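Local coordinates for protein cell division GTPase FtsZ, diverged (Clostridium botulinum C, PDB 3V3T) that belongs to the tubulin/FtsZ superfamily of cytoskeletal GTPases as a diverged, TubZ-like member, joining a Rossmann-like GTPase domain to a C-terminal domain, at residues 148-152 and 153-157; 163-166 and 167-170; 261-264 and 265-269; 292-295 and 296-299. The protein carries 1 engineered substitution. One frame throughout, in Å; residues are numbered along the deposited sequence.

Interaction 1: 148-152 and 153-157; sequences DIMRS and TNEGK
Met150 bends back from the last helical turn onto the backbone of Glu155 and Gly156. Its CB lies 3.8 Å from OE1 of Glu155. Beyond it the chain folds at chi2 (-59°) and chi3, which brings SD to 3.5 Å from C of Glu155 and leaves the methyl CE as its tip, 4.2 Å from CA of Gly156. Met150 O accepts hydrogen bonds from N of Glu155 (2.8 Å) and N of Thr153 (3.2 Å), which arrive from opposite faces of the carbonyl plane. OG1 of Thr153 reaches back one turn to donate to O of Ile149 at 2.7 Å, from above that carbonyl plane (40° out of it). Thr153 OG1 also takes a weak bond from N of Gly156, so this hydroxyl links the helix end to the turn after it. On the outer side, Arg151 NH2 meets Asp148 OD1 at 3.0 Å in a salt bridge lying in the guanidinium plane, and the other oxygen, OD2, is salt-bridged to Arg64. This helix C-terminal cap, one carbonyl taking N-H groups three and five residues on, then a type I' turn from Asn154 to Lys157, leads from helix 136-152 toward strand 160-165 of the Rossmann-like domain.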
ATOM      1  N   ASP A 148      13.784   0.913  -8.481  1.00 31.39           N
ATOM      2  CA  ASP A 148      14.219  -0.470  -8.305  1.00 31.17           C
ATOM      3  C   ASP A 148      13.014  -1.401  -8.304  1.00 33.05           C
ATOM      4  O   ASP A 148      13.075  -2.515  -8.838  1.00 33.47           O
ATOM      5  CB  ASP A 148      15.006  -0.652  -7.014  1.00 27.12           C
ATOM      6  CG  ASP A 148      16.383  -0.044  -7.073  1.00 44.64           C
ATOM      7  OD1 ASP A 148      16.825   0.359  -8.172  1.00 53.35           O
ATOM      8  OD2 ASP A 148      17.031   0.025  -6.004  1.00 44.32           O
ATOM      9  N   ILE A 149      11.916  -0.942  -7.711  1.00 30.98           N
ATOM     10  CA  ILE A 149      10.687  -1.725  -7.750  1.00 25.50           C
ATOM     11  C   ILE A 149      10.140  -1.850  -9.183  1.00 32.42           C
ATOM     12  O   ILE A 149       9.766  -2.947  -9.621  1.00 35.47           O
ATOM     13  CB  ILE A 149       9.654  -1.200  -6.731  1.00 30.14           C
ATOM     14  CG1 ILE A 149      10.092  -1.611  -5.321  1.00 32.23           C
ATOM     15  CG2 ILE A 149       8.261  -1.741  -7.016  1.00 23.57           C
ATOM     16  CD1 ILE A 149       9.170  -1.167  -4.226  1.00 29.85           C
ATOM     17  N   MET A 150      10.118  -0.743  -9.923  1.00 25.15           N
ATOM     18  CA  MET A 150       9.689  -0.777 -11.320  1.00 27.95           C
ATOM     19  C   MET A 150      10.516  -1.783 -12.125  1.00 37.23           C
ATOM     20  O   MET A 150       9.976  -2.653 -12.809  1.00 39.07           O
ATOM     21  CB  MET A 150       9.799   0.613 -11.954  1.00 28.12           C
ATOM     22  CG  MET A 150       8.758   1.625 -11.441  1.00 29.70           C
ATOM     23  SD  MET A 150       7.034   1.108 -11.718  1.00 31.36           S
ATOM     24  CE  MET A 150       6.471   0.772 -10.056  1.00 30.49           C
ATOM     25  N   ARG A 151      11.835  -1.670 -12.024  1.00 37.09           N
ATOM     26  CA  ARG A 151      12.738  -2.529 -12.782  1.00 32.11           C
ATOM     27  C   ARG A 151      12.559  -4.026 -12.475  1.00 34.39           C
ATOM     28  O   ARG A 151      12.792  -4.871 -13.335  1.00 44.05           O
ATOM     29  CB  ARG A 151      14.188  -2.075 -12.565  1.00 36.82           C
ATOM     30  CG  ARG A 151      15.259  -3.058 -13.028  1.00 57.06           C
ATOM     31  CD  ARG A 151      16.656  -2.420 -12.990  1.00 70.73           C
ATOM     32  NE  ARG A 151      16.781  -1.398 -11.945  1.00 73.00           N
ATOM     33  CZ  ARG A 151      16.916  -0.093 -12.189  1.00 72.62           C
ATOM     34  NH1 ARG A 151      16.957   0.344 -13.443  1.00 79.40           N
ATOM     35  NH2 ARG A 151      17.021   0.773 -11.186  1.00 55.42           N
ATOM     36  N   SER A 152      12.134  -4.346 -11.257  1.00 31.72           N
ATOM     37  CA  SER A 152      11.978  -5.738 -10.823  1.00 32.56           C
ATOM     38  C   SER A 152      10.578  -6.325 -10.973  1.00 35.11           C
ATOM     39  O   SER A 152      10.382  -7.506 -10.701  1.00 38.87           O
ATOM     40  CB  SER A 152      12.375  -5.868  -9.353  1.00 36.49           C
ATOM     41  OG  SER A 152      13.746  -5.558  -9.170  1.00 49.22           O
ATOM     42  N   THR A 153       9.608  -5.511 -11.377  1.00 35.49           N
ATOM     43  CA  THR A 153       8.213  -5.943 -11.395  1.00 25.83           C
ATOM     44  C   THR A 153       7.557  -5.592 -12.718  1.00 35.11           C
ATOM     45  O   THR A 153       6.329  -5.400 -12.782  1.00 30.01           O
ATOM     46  CB  THR A 153       7.398  -5.238 -10.306  1.00 33.13           C
ATOM     47  OG1 THR A 153       7.391  -3.826 -10.555  1.00 26.69           O
ATOM     48  CG2 THR A 153       7.970  -5.504  -8.926  1.00 22.47           C
ATOM     49  N   ASN A 154       8.374  -5.475 -13.761  1.00 32.84           N
ATOM     50  CA  ASN A 154       7.882  -5.079 -15.077  0.52 37.84           C
ATOM     51  C   ASN A 154       7.071  -3.791 -14.999  1.00 40.64           C
ATOM     52  O   ASN A 154       5.940  -3.732 -15.474  1.00 37.69           O
ATOM     53  CB  ASN A 154       7.033  -6.188 -15.703  0.52 40.82           C
ATOM     54  CG  ASN A 154       6.761  -5.953 -17.188  0.52 47.21           C
ATOM     55  OD1 ASN A 154       7.440  -5.151 -17.841  0.52 49.59           O
ATOM     56  ND2 ASN A 154       5.765  -6.654 -17.726  0.52 44.22           N
ATOM     57  N   GLU A 155       7.651  -2.764 -14.388  1.00 37.16           N
ATOM     58  CA  GLU A 155       6.999  -1.465 -14.263  1.00 31.12           C
ATOM     59  C   GLU A 155       5.688  -1.589 -13.500  1.00 31.13           C
ATOM     60  O   GLU A 155       4.726  -0.889 -13.784  1.00 39.00           O
ATOM     61  CB  GLU A 155       6.745  -0.855 -15.641  1.00 34.17           C
ATOM     62  CG  GLU A 155       7.934  -0.930 -16.588  1.00 51.07           C
ATOM     63  CD  GLU A 155       9.160  -0.188 -16.069  1.00 72.52           C
ATOM     64  OE1 GLU A 155       9.026   0.996 -15.686  1.00 82.73           O
ATOM     65  OE2 GLU A 155      10.260  -0.785 -16.047  1.00 75.90           O
ATOM     66  N   GLY A 156       5.640  -2.492 -12.537  1.00 30.46           N
ATOM     67  CA  GLY A 156       4.490  -2.564 -11.657  1.00 25.36           C
ATOM     68  C   GLY A 156       3.407  -3.511 -12.125  1.00 32.07           C
ATOM     69  O   GLY A 156       2.371  -3.613 -11.473  1.00 29.83           O
ATOM     70  N   LYS A 157       3.636  -4.200 -13.247  1.00 31.94           N
ATOM     71  CA  LYS A 157       2.673  -5.177 -13.753  1.00 28.00           C
ATOM     72  C   LYS A 157       2.650  -6.513 -12.994  1.00 35.72           C
ATOM     73  O   LYS A 157       1.674  -7.249 -13.097  1.00 38.91           O
ATOM     74  CB  LYS A 157       2.899  -5.459 -15.245  1.00 36.33           C
ATOM     75  CG  LYS A 157       2.769  -4.249 -16.164  1.00 38.24           C
ATOM     76  CD  LYS A 157       3.013  -4.656 -17.621  1.00 53.13           C
ATOM     77  CE  LYS A 157       3.370  -3.455 -18.496  1.00 61.56           C
ATOM     78  NZ  LYS A 157       2.373  -2.351 -18.375  1.00 69.85           N
TER

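Interaction 2: 163-166 and 167-170; sequences LLDN and NKRE
Asp165 closes the end of strand 160-165 with two bonds to the residues that follow it. Its OD1 accepts the N-H of Asn167 at 2.7 Å, and its backbone O accepts the N-H of Lys168 at 2.9 Å. An Asx turn laid over a beta turn in this way is an Asx motif, and here it bends the chain away from the parallel strand of the tubulin/FtsZ-type alpha/beta domain. The carboxylate reaches the turn because CG stands opposite the backbone N (chi1 -176°). The N-H of Asn167 then comes down on OD1 from above the carboxylate plane, 46° out of it, and CB of Asn167 packs 3.2 Å from the same OD1. The amide of Asn167 is turned 75° against the carboxylate, and its OD1 is held by N of Ala132. On the neighbouring flank, CG of Lys168 slants past CB of Asp165 at 3.9 Å. Three successive bends in the lysine chain carry NZ to the carbonyls of Lys233 and Ser235 instead of to the carboxylate. Further out, the turn brings together O of Asn166 and O of Arg169, and NZ of Lys131 donates to both and to O of Glu170. Arg169 folds back: its guanidinium, salt-bridged through NH1 to Glu178 and bonded through NH2 to O of Glu234, also gives NH2 to O of Lys168, 2.8 Å away near the guanidinium plane.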
ATOM      1  N   LEU A 163       0.216   3.131  -3.233  1.00 17.82           N
ATOM      2  CA  LEU A 163       1.194   4.205  -3.169  1.00 19.08           C
ATOM      3  C   LEU A 163       0.605   5.361  -2.387  1.00 18.81           C
ATOM      4  O   LEU A 163      -0.367   5.995  -2.839  1.00 22.44           O
ATOM      5  CB  LEU A 163       1.567   4.673  -4.586  1.00 14.26           C
ATOM      6  CG  LEU A 163       2.807   5.574  -4.684  1.00 24.37           C
ATOM      7  CD1 LEU A 163       3.986   4.869  -4.013  1.00 22.74           C
ATOM      8  CD2 LEU A 163       3.173   5.942  -6.149  1.00 18.54           C
ATOM      9  N   LEU A 164       1.199   5.632  -1.228  1.00 21.13           N
ATOM     10  CA  LEU A 164       0.725   6.676  -0.309  1.00 26.18           C
ATOM     11  C   LEU A 164       1.589   7.927  -0.406  1.00 27.19           C
ATOM     12  O   LEU A 164       2.774   7.846  -0.753  1.00 19.93           O
ATOM     13  CB  LEU A 164       0.726   6.156   1.140  1.00 22.31           C
ATOM     14  CG  LEU A 164      -0.016   4.844   1.405  1.00 25.69           C
ATOM     15  CD1 LEU A 164       0.001   4.489   2.884  1.00 18.28           C
ATOM     16  CD2 LEU A 164      -1.456   4.938   0.914  1.00 30.71           C
ATOM     17  N   ASP A 165       1.007   9.079  -0.077  1.00 25.50           N
ATOM     18  CA  ASP A 165       1.693  10.354  -0.247  1.00 26.82           C
ATOM     19  C   ASP A 165       1.666  11.209   1.035  1.00 32.80           C
ATOM     20  O   ASP A 165       0.634  11.781   1.394  1.00 27.82           O
ATOM     21  CB  ASP A 165       1.059  11.122  -1.412  1.00 31.20           C
ATOM     22  CG  ASP A 165       1.779  12.424  -1.732  1.00 39.16           C
ATOM     23  OD1 ASP A 165       2.672  12.840  -0.954  1.00 40.26           O
ATOM     24  OD2 ASP A 165       1.441  13.038  -2.771  1.00 41.88           O
ATOM     25  N   ASN A 166       2.810  11.303   1.711  1.00 26.29           N
ATOM     26  CA  ASN A 166       2.902  12.087   2.932  1.00 31.41           C
ATOM     27  C   ASN A 166       2.572  13.566   2.742  1.00 36.88           C
ATOM     28  O   ASN A 166       2.345  14.265   3.724  1.00 39.97           O
ATOM     29  CB  ASN A 166       4.290  11.977   3.560  1.00 28.19           C
ATOM     30  CG  ASN A 166       4.388  10.864   4.569  1.00 41.66           C
ATOM     31  OD1 ASN A 166       3.377  10.323   5.029  1.00 44.20           O
ATOM     32  ND2 ASN A 166       5.616  10.507   4.923  1.00 49.45           N
ATOM     33  N   ASN A 167       2.576  14.060   1.503  1.00 32.38           N
ATOM     34  CA  ASN A 167       2.180  15.453   1.281  1.00 41.84           C
ATOM     35  C   ASN A 167       0.709  15.674   1.636  1.00 40.64           C
ATOM     36  O   ASN A 167       0.288  16.798   1.841  1.00 44.04           O
ATOM     37  CB  ASN A 167       2.413  15.898  -0.173  1.00 41.51           C
ATOM     38  CG  ASN A 167       3.847  16.331  -0.450  1.00 45.79           C
ATOM     39  OD1 ASN A 167       4.388  17.222   0.215  1.00 44.09           O
ATOM     40  ND2 ASN A 167       4.465  15.714  -1.461  1.00 39.80           N
ATOM     41  N   LYS A 168      -0.077  14.603   1.691  1.00 36.90           N
ATOM     42  CA  LYS A 168      -1.537  14.743   1.758  1.00 32.95           C
ATOM     43  C   LYS A 168      -2.083  14.951   3.169  1.00 41.91           C
ATOM     44  O   LYS A 168      -3.262  15.272   3.333  1.00 44.77           O
ATOM     45  CB  LYS A 168      -2.243  13.556   1.089  1.00 31.17           C
ATOM     46  CG  LYS A 168      -1.954  13.379  -0.406  1.00 33.36           C
ATOM     47  CD  LYS A 168      -2.036  14.697  -1.170  1.00 36.18           C
ATOM     48  CE  LYS A 168      -3.473  15.150  -1.378  1.00 29.71           C
ATOM     49  NZ  LYS A 168      -4.254  14.094  -2.077  1.00 36.20           N
ATOM     50  N   ARG A 169      -1.241  14.767   4.185  1.00 41.98           N
ATOM     51  CA  ARG A 169      -1.653  15.008   5.575  1.00 44.17           C
ATOM     52  C   ARG A 169      -0.538  15.660   6.376  1.00 45.50           C
ATOM     53  O   ARG A 169       0.642  15.517   6.050  1.00 52.10           O
ATOM     54  CB  ARG A 169      -2.062  13.701   6.266  1.00 45.73           C
ATOM     55  CG  ARG A 169      -3.269  13.007   5.658  1.00 42.96           C
ATOM     56  CD  ARG A 169      -4.585  13.668   6.074  1.00 41.58           C
ATOM     57  NE  ARG A 169      -5.729  12.906   5.574  1.00 42.92           N
ATOM     58  CZ  ARG A 169      -6.177  12.972   4.321  1.00 43.61           C
ATOM     59  NH1 ARG A 169      -7.220  12.244   3.939  1.00 39.32           N
ATOM     60  NH2 ARG A 169      -5.586  13.776   3.445  1.00 39.03           N
ATOM     61  N   GLU A 170      -0.913  16.354   7.442  1.00 53.89           N
ATOM     62  CA  GLU A 170       0.060  17.010   8.305  1.00 64.20           C
ATOM     63  C   GLU A 170       1.049  16.028   8.940  1.00 58.08           C
ATOM     64  O   GLU A 170       2.262  16.198   8.814  1.00 57.18           O
ATOM     65  CB  GLU A 170      -0.649  17.817   9.394  1.00 80.09           C
ATOM     66  CG  GLU A 170       0.268  18.761  10.154  1.00 93.18           C
ATOM     67  CD  GLU A 170      -0.395  19.369  11.381  1.00103.94           C
ATOM     68  OE1 GLU A 170       0.018  20.474  11.798  1.00108.04           O
ATOM     69  OE2 GLU A 170      -1.323  18.739  11.933  1.00104.27           O
TER

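Interaction 3: 261-264 and 265-269; sequences IKSI and VGYPR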
ATOM      1  N   ILE A 261     -20.032   7.199 -10.321  1.00 56.07           N
ATOM      2  CA  ILE A 261     -18.814   6.893  -9.586  1.00 45.46           C
ATOM      3  C   ILE A 261     -17.690   6.647 -10.570  1.00 46.17           C
ATOM      4  O   ILE A 261     -16.585   7.142 -10.390  1.00 51.50           O
ATOM      5  CB  ILE A 261     -18.976   5.643  -8.689  1.00 45.76           C
ATOM      6  CG1 ILE A 261     -19.979   5.917  -7.562  1.00 42.96           C
ATOM      7  CG2 ILE A 261     -17.610   5.183  -8.133  1.00 36.46           C
ATOM      8  CD1 ILE A 261     -20.255   4.722  -6.692  1.00 41.45           C
ATOM      9  N   LYS A 262     -17.978   5.866 -11.605  1.00 49.37           N
ATOM     10  CA  LYS A 262     -17.004   5.584 -12.651  1.00 49.47           C
ATOM     11  C   LYS A 262     -16.592   6.890 -13.321  1.00 56.58           C
ATOM     12  O   LYS A 262     -15.447   7.070 -13.738  1.00 59.98           O
ATOM     13  CB  LYS A 262     -17.607   4.624 -13.679  1.00 52.46           C
ATOM     14  CG  LYS A 262     -17.888   3.228 -13.135  1.00 49.20           C
ATOM     15  CD  LYS A 262     -18.634   2.373 -14.148  1.00 56.12           C
ATOM     16  CE  LYS A 262     -18.915   0.987 -13.587  1.00 61.34           C
ATOM     17  NZ  LYS A 262     -19.769   0.143 -14.480  1.00 67.42           N
ATOM     18  N   SER A 263     -17.538   7.814 -13.396  1.00 58.17           N
ATOM     19  CA  SER A 263     -17.284   9.100 -14.018  1.00 58.46           C
ATOM     20  C   SER A 263     -16.182   9.858 -13.278  1.00 52.76           C
ATOM     21  O   SER A 263     -15.341  10.526 -13.890  1.00 53.93           O
ATOM     22  CB  SER A 263     -18.574   9.921 -14.063  1.00 58.29           C
ATOM     23  OG  SER A 263     -18.322  11.227 -14.541  1.00 70.06           O
ATOM     24  N   ILE A 264     -16.176   9.750 -11.958  1.00 46.41           N
ATOM     25  CA  ILE A 264     -15.192  10.485 -11.179  1.00 45.93           C
ATOM     26  C   ILE A 264     -13.931   9.665 -10.918  1.00 47.99           C
ATOM     27  O   ILE A 264     -12.823  10.198 -10.918  1.00 44.72           O
ATOM     28  CB  ILE A 264     -15.772  10.960  -9.843  1.00 50.12           C
ATOM     29  CG1 ILE A 264     -16.970  11.884 -10.076  1.00 51.45           C
ATOM     30  CG2 ILE A 264     -14.720  11.716  -9.053  1.00 49.26           C
ATOM     31  CD1 ILE A 264     -16.568  13.236 -10.584  1.00 49.88           C
ATOM     32  N   VAL A 265     -14.094   8.367 -10.702  1.00 44.90           N
ATOM     33  CA  VAL A 265     -12.982   7.554 -10.217  1.00 35.64           C
ATOM     34  C   VAL A 265     -12.155   6.903 -11.321  1.00 33.80           C
ATOM     35  O   VAL A 265     -10.951   6.732 -11.180  1.00 35.09           O
ATOM     36  CB  VAL A 265     -13.457   6.466  -9.241  1.00 33.56           C
ATOM     37  CG1 VAL A 265     -12.277   5.587  -8.821  1.00 31.56           C
ATOM     38  CG2 VAL A 265     -14.080   7.111  -8.021  1.00 34.25           C
ATOM     39  N   GLY A 266     -12.805   6.534 -12.412  1.00 38.87           N
ATOM     40  CA  GLY A 266     -12.149   5.769 -13.455  1.00 41.93           C
ATOM     41  C   GLY A 266     -13.099   4.713 -13.986  1.00 42.28           C
ATOM     42  O   GLY A 266     -13.987   4.247 -13.271  1.00 47.42           O
ATOM     43  N   TYR A 267     -12.936   4.353 -15.252  1.00 43.17           N
ATOM     44  CA  TYR A 267     -13.816   3.375 -15.878  1.00 47.53           C
ATOM     45  C   TYR A 267     -13.201   1.973 -15.794  1.00 45.43           C
ATOM     46  O   TYR A 267     -12.131   1.722 -16.342  1.00 47.47           O
ATOM     47  CB  TYR A 267     -14.114   3.801 -17.317  1.00 41.94           C
ATOM     48  CG  TYR A 267     -15.020   5.012 -17.355  1.00 55.02           C
ATOM     49  CD1 TYR A 267     -16.405   4.869 -17.349  1.00 61.58           C
ATOM     50  CD2 TYR A 267     -14.499   6.296 -17.354  1.00 55.82           C
ATOM     51  CE1 TYR A 267     -17.240   5.972 -17.353  1.00 64.68           C
ATOM     52  CE2 TYR A 267     -15.327   7.406 -17.362  1.00 56.65           C
ATOM     53  CZ  TYR A 267     -16.694   7.239 -17.362  1.00 66.91           C
ATOM     54  OH  TYR A 267     -17.520   8.341 -17.364  1.00 70.52           O
ATOM     55  N   PRO A 268     -13.859   1.062 -15.071  1.00 38.71           N
ATOM     56  CA  PRO A 268     -13.317  -0.293 -14.892  1.00 39.05           C
ATOM     57  C   PRO A 268     -13.788  -1.206 -16.016  1.00 38.05           C
ATOM     58  O   PRO A 268     -14.734  -0.852 -16.710  1.00 40.17           O
ATOM     59  CB  PRO A 268     -13.946  -0.731 -13.577  1.00 36.26           C
ATOM     60  CG  PRO A 268     -15.316  -0.065 -13.619  1.00 41.15           C
ATOM     61  CD  PRO A 268     -15.128   1.250 -14.351  1.00 37.45           C
ATOM     62  N   ARG A 269     -13.135  -2.347 -16.209  1.00 38.18           N
ATOM     63  CA  ARG A 269     -13.644  -3.312 -17.177  1.00 50.39           C
ATOM     64  C   ARG A 269     -14.548  -4.303 -16.455  1.00 41.42           C
ATOM     65  O   ARG A 269     -15.275  -5.065 -17.074  1.00 50.67           O
ATOM     66  CB  ARG A 269     -12.514  -4.014 -17.937  1.00 46.24           C
ATOM     67  CG  ARG A 269     -11.617  -4.849 -17.080  1.00 52.69           C
ATOM     68  CD  ARG A 269     -10.589  -5.554 -17.933  1.00 68.91           C
ATOM     69  NE  ARG A 269     -10.755  -6.999 -17.868  1.00 79.71           N
ATOM     70  CZ  ARG A 269     -10.055  -7.803 -17.073  1.00 80.35           C
ATOM     71  NH1 ARG A 269      -9.117  -7.304 -16.275  1.00 84.06           N
ATOM     72  NH2 ARG A 269     -10.290  -9.109 -17.087  1.00 81.56           N
TER
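Val265 N and Gly266 N close the final helical turn on O of Ile261 (2.8 Å) and O of Lys262 (3.0 Å), after which Gly266 swings to a phi of 140° and the chain runs out extended. These backbone angles suit a residue without a side chain. Beyond the glycine, Tyr267 turns its ring back under the helix. One ring face lies against O of Lys262, which sits above the plane, displaced toward the rim and 3.6 Å from CE2. The phenol end goes on to Ser263, with OH 3.4 Å from its CA. This is a helix end terminated by a glycine of positive phi, with a proline two residues on, and it joins helix 258-265 to the outermost strand 270-275 of the TubZ-like C-terminal domain. Lys262 and Pro268 form its other flank. The lysine chain is fully extended beyond CG and crosses the proline at about a right angle. Its CG lies 3.6 Å from CD of Pro268, and its CE 3.7 Å from CG of the same ring, so the methylenes do the touching and the ammonium passes beyond. On the buried side Ile261 and Val265 point the same way, their CG2 methyls 4.0 Å apart. Both reach the sheet beneath, Ile261 on Ile250 and Val282, Val265 on Met248 and Ala284. The carbonyl of Val265 is taken by OH of Tyr240.

Interaction 4: 292-295 and 296-299; sequences TTVQ and MMNE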
ATOM      1  N   THR A 292       3.838  10.018 -12.847  1.00 42.00           N
ATOM      2  CA  THR A 292       3.841  11.478 -12.804  1.00 46.32           C
ATOM      3  C   THR A 292       4.003  12.028 -11.385  1.00 41.34           C
ATOM      4  O   THR A 292       4.842  12.885 -11.147  1.00 47.42           O
ATOM      5  CB  THR A 292       2.539  12.052 -13.421  1.00 58.23           C
ATOM      6  OG1 THR A 292       2.301  11.421 -14.677  1.00 56.76           O
ATOM      7  CG2 THR A 292       2.644  13.562 -13.637  1.00 55.52           C
ATOM      8  N   THR A 293       3.201  11.543 -10.441  1.00 35.58           N
ATOM      9  CA  THR A 293       3.309  12.030  -9.079  1.00 37.74           C
ATOM     10  C   THR A 293       4.682  11.724  -8.511  1.00 42.05           C
ATOM     11  O   THR A 293       5.261  12.552  -7.819  1.00 39.90           O
ATOM     12  CB  THR A 293       2.284  11.384  -8.158  1.00 33.86           C
ATOM     13  OG1 THR A 293       0.981  11.631  -8.669  1.00 35.68           O
ATOM     14  CG2 THR A 293       2.403  11.965  -6.741  1.00 31.26           C
ATOM     15  N   VAL A 294       5.194  10.525  -8.790  1.00 39.68           N
ATOM     16  CA  VAL A 294       6.501  10.132  -8.271  1.00 37.95           C
ATOM     17  C   VAL A 294       7.587  11.000  -8.884  1.00 36.50           C
ATOM     18  O   VAL A 294       8.497  11.448  -8.199  1.00 40.46           O
ATOM     19  CB  VAL A 294       6.825   8.645  -8.571  1.00 35.35           C
ATOM     20  CG1 VAL A 294       8.271   8.347  -8.229  1.00 34.96           C
ATOM     21  CG2 VAL A 294       5.899   7.724  -7.798  1.00 26.68           C
ATOM     22  N   GLN A 295       7.488  11.240 -10.183  1.00 44.18           N
ATOM     23  CA  GLN A 295       8.529  11.975 -10.891  1.00 52.72           C
ATOM     24  C   GLN A 295       8.647  13.428 -10.435  1.00 53.30           C
ATOM     25  O   GLN A 295       9.668  14.069 -10.672  1.00 55.41           O
ATOM     26  CB  GLN A 295       8.329  11.888 -12.405  1.00 59.05           C
ATOM     27  CG  GLN A 295       8.674  10.512 -12.978  1.00 75.11           C
ATOM     28  CD  GLN A 295       8.251  10.343 -14.436  1.00 91.45           C
ATOM     29  OE1 GLN A 295       7.758   9.280 -14.837  1.00 89.76           O
ATOM     30  NE2 GLN A 295       8.447  11.389 -15.235  1.00 99.62           N
ATOM     31  N   MET A 296       7.615  13.947  -9.777  1.00 46.38           N
ATOM     32  CA  MET A 296       7.686  15.312  -9.266  1.00 50.07           C
ATOM     33  C   MET A 296       8.832  15.448  -8.269  1.00 46.71           C
ATOM     34  O   MET A 296       9.426  16.514  -8.131  1.00 48.67           O
ATOM     35  CB  MET A 296       6.371  15.720  -8.605  1.00 55.68           C
ATOM     36  CG  MET A 296       5.194  15.772  -9.558  1.00 66.70           C
ATOM     37  SD  MET A 296       3.830  16.745  -8.897  1.00110.03           S
ATOM     38  CE  MET A 296       4.393  18.403  -9.317  1.00 67.82           C
ATOM     39  N   MET A 297       9.146  14.361  -7.573  1.00 44.39           N
ATOM     40  CA  MET A 297      10.248  14.392  -6.620  1.00 46.65           C
ATOM     41  C   MET A 297      11.551  14.845  -7.284  1.00 53.67           C
ATOM     42  O   MET A 297      12.400  15.459  -6.638  1.00 60.30           O
ATOM     43  CB  MET A 297      10.418  13.038  -5.939  1.00 37.74           C
ATOM     44  CG  MET A 297       9.272  12.668  -5.018  1.00 30.04           C
ATOM     45  SD  MET A 297       9.580  11.132  -4.117  1.00 44.51           S
ATOM     46  CE  MET A 297       9.881   9.964  -5.440  1.00 36.59           C
ATOM     47  N   ASN A 298      11.704  14.562  -8.575  1.00 54.12           N
ATOM     48  CA  ASN A 298      12.876  15.028  -9.311  1.00 60.62           C
ATOM     49  C   ASN A 298      12.962  16.546  -9.336  1.00 65.34           C
ATOM     50  O   ASN A 298      14.049  17.116  -9.226  1.00 66.49           O
ATOM     51  CB  ASN A 298      12.898  14.468 -10.731  1.00 61.76           C
ATOM     52  CG  ASN A 298      13.359  13.032 -10.768  1.00 69.44           C
ATOM     53  OD1 ASN A 298      14.444  12.713 -10.287  1.00 71.62           O
ATOM     54  ND2 ASN A 298      12.523  12.146 -11.309  1.00 76.42           N
ATOM     55  N   GLU A 299      11.813  17.198  -9.463  1.00 65.43           N
ATOM     56  CA  GLU A 299      11.775  18.655  -9.447  1.00 67.46           C
ATOM     57  C   GLU A 299      12.168  19.197  -8.070  1.00 65.17           C
ATOM     58  O   GLU A 299      12.785  20.254  -7.968  1.00 65.52           O
ATOM     59  CB  GLU A 299      10.389  19.162  -9.847  1.00 67.36           C
ATOM     60  CG  GLU A 299      10.370  20.616 -10.287  1.00 85.16           C
ATOM     61  CD  GLU A 299       9.189  20.934 -11.189  1.00 98.38           C
ATOM     62  OE1 GLU A 299       8.270  20.087 -11.293  1.00 97.36           O
ATOM     63  OE2 GLU A 299       9.184  22.025 -11.801  1.00107.13           O
TER
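Val294 and Met297 lie at a slant to each other on the buried face of their helix, the thioether curling back over the valine. Met297 leaves the backbone with an anti chi2 and then turns at chi3 (-56°), which returns its methyl CE to 3.6 Å from CG1 of Val294. The same methyl comes within 3.4 Å of O of Val294, so the methionine covers both the branch and the carbonyl of the residue one turn earlier. Met296 heads another way. Its CG rests 3.3 Å from O of Thr292 while the end of the chain leads off the exposed side. Asn298 brings its amide back along the helix, ND2 reaching 3.5 Å from O of Gln295. The backbone tightens here. N of Met296 makes only weak bonds, to O of Thr292 and O of Thr293, and the next two residues bond three positions back: Met297 N to Val294 O at 3.0 Å and Asn298 N to Gln295 O at 3.0 Å. This 3-10-like step marks a kink in helix 291-306. OG1 of Thr293 donates a hydrogen bond to O of Glu239 on a neighbouring loop. The buried face packs on helix 136-152, Met297 against His139, Ala142 and Ile143, Val294 against Trp146, while both meet Leu129 at the end of strand 122-129.

Overall arrangement
Along the chain the four contacts follow in series; none nests in or crosses another. Each joins adjoining segments, so none closes a long loop. Interaction 1 ends helix 136-152 and starts the loop to strand 160-165; interaction 2 ends that strand and begins the passage to helix 172-187, both within the GTPase-family region. Interaction 3 closes helix 258-265 before strand 270-275, an outermost strand of the sheet within this chain, its centre about 23 Å from that of interaction 2. Interaction 4 lies on the C-terminal helix 291-306, which returns to the first domain: CD2 of Leu163 in interaction 2 meets CG2 of Val294 in interaction 4 at 3.7 Å. No other pair touches.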